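Local atomic coordinates of protein B (Streptococcus agalactiae, PDB entry 5H6I), a protein that permeabilizes target membranes as a secreted streptococcal pore-forming toxin, the CAMP factor, and is also classed as a bacterial Fc-binding protein. Residues T80-R83 against V89-L92. Residues are numbered along the deposited sequence; the frame is centred on the assembly and turned at random.
Sequences TSLR and VYDL
Leu82, near the C-terminal end of helix 65-84, meets Leu92 and the phenolic oxygen of Tyr90, both from the loop that turns the chain back towards helix 93-115. The apolar part is a methyl-to-methyl touch: Leu82 CD2 lies 4.2 Å from Leu92 CD2, the two side chains crossing at about a right angle. Both leucines are buried and also reach Met41 of helix 35-58, while Leu82 touches Ile95 as well; branched aliphatic chains suit a spot where three helices come together.

The polar-to-apolar part involves the same methyl. Tyr90 holds CG between its backbone N and carbonyl carbon (chi1 70°), which sends the ring towards the helix, and its OH stops 4.0 Å from Leu82 CD2. That hydroxyl is also 4.3 Å from Ser81 O, too far for a hydrogen bond; Ser81 O instead accepts one from Asn85 ND2. A partly exposed tyrosine fits this edge, its ring lying against Leu92 CD2 of the same loop and its OH reaching the Leu82 methyl beside the helix backbone.

With 98 Å² buried and no directional bond, shape and burial hold the segments together within the IgG constant region-binding part; shared contacts with Met41 tie this connection to helix 35-58.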
loop_
_atom_site.group_PDB
_atom_site.type_symbol
_atom_site.label_atom_id
_atom_site.label_comp_id
_atom_site.label_asym_id
_atom_site.label_seq_id
_atom_site.Cartn_x
_atom_site.Cartn_y
_atom_site.Cartn_z
ATOM N N THR A 80 18.425 11.064 -9.655
ATOM C CA THR A 80 19.792 11.563 -9.555
ATOM C C THR A 80 20.626 11.126 -10.753
ATOM O O THR A 80 21.472 11.884 -11.240
ATOM C CB THR A 80 20.429 11.086 -8.248
ATOM O OG1 THR A 80 19.580 11.435 -7.147
ATOM C CG2 THR A 80 21.793 11.728 -8.046
ATOM N N SER A 81 20.390 9.910 -11.251
ATOM C CA SER A 81 21.117 9.446 -12.429
ATOM C C SER A 81 20.694 10.212 -13.676
ATOM O O SER A 81 21.538 10.576 -14.503
ATOM C CB SER A 81 20.901 7.946 -12.622
ATOM O OG SER A 81 21.697 7.454 -13.686
ATOM N N LEU A 82 19.391 10.460 -13.831
ATOM C CA LEU A 82 18.917 11.248 -14.964
ATOM C C LEU A 82 19.430 12.680 -14.890
ATOM O O LEU A 82 19.841 13.256 -15.905
ATOM C CB LEU A 82 17.389 11.237 -15.007
ATOM C CG LEU A 82 16.707 10.024 -15.642
ATOM C CD1 LEU A 82 15.199 10.223 -15.669
ATOM C CD2 LEU A 82 17.243 9.774 -17.042
ATOM N N ARG A 83 19.416 13.268 -13.693
ATOM C CA ARG A 83 19.847 14.652 -13.537
ATOM C C ARG A 83 21.359 14.789 -13.673
ATOM O O ARG A 83 21.846 15.826 -14.138
ATOM C CB ARG A 83 19.375 15.189 -12.186
ATOM C CG ARG A 83 19.658 16.659 -11.949
ATOM C CD ARG A 83 20.739 16.838 -10.900
ATOM N NE ARG A 83 21.394 18.137 -11.008
ATOM C CZ ARG A 83 21.915 18.792 -9.977
ATOM N NH1 ARG A 83 21.862 18.265 -8.761
ATOM N NH2 ARG A 83 22.490 19.972 -10.159
ATOM N N VAL A 89 23.202 13.490 -23.353
ATOM C CA VAL A 89 22.485 12.865 -24.462
ATOM C C VAL A 89 22.887 11.445 -24.841
ATOM O O VAL A 89 23.476 11.216 -25.905
ATOM C CB VAL A 89 22.563 13.782 -25.698
ATOM C CG1 VAL A 89 21.718 13.223 -26.831
ATOM C CG2 VAL A 89 22.118 15.194 -25.338
ATOM N N TYR A 90 22.564 10.487 -23.984
ATOM C CA TYR A 90 23.058 9.122 -24.130
ATOM C C TYR A 90 21.938 8.104 -24.337
ATOM O O TYR A 90 20.829 8.425 -24.783
ATOM C CB TYR A 90 23.875 8.853 -22.859
ATOM C CG TYR A 90 23.047 8.727 -21.595
ATOM C CD1 TYR A 90 22.312 9.802 -21.108
ATOM C CD2 TYR A 90 23.009 7.536 -20.885
ATOM C CE1 TYR A 90 21.557 9.691 -19.956
ATOM C CE2 TYR A 90 22.259 7.414 -19.730
ATOM C CZ TYR A 90 21.535 8.495 -19.270
ATOM O OH TYR A 90 20.787 8.381 -18.122
ATOM N N ASP A 91 22.231 6.846 -24.015
ATOM C CA ASP A 91 21.281 5.754 -24.181
ATOM C C ASP A 91 20.329 5.717 -22.990
ATOM O O ASP A 91 20.760 5.522 -21.848
ATOM C CB ASP A 91 22.028 4.429 -24.322
ATOM C CG ASP A 91 21.096 3.239 -24.456
ATOM O OD1 ASP A 91 19.961 3.415 -24.946
ATOM O OD2 ASP A 91 21.505 2.123 -24.070
ATOM N N LEU A 92 19.036 5.902 -23.256
ATOM C CA LEU A 92 18.013 5.911 -22.220
ATOM C C LEU A 92 17.233 4.602 -22.157
ATOM O O LEU A 92 16.118 4.577 -21.625
ATOM C CB LEU A 92 17.053 7.082 -22.438
ATOM C CG LEU A 92 17.620 8.492 -22.261
ATOM C CD1 LEU A 92 16.525 9.527 -22.449
ATOM C CD2 LEU A 92 18.278 8.650 -20.901
#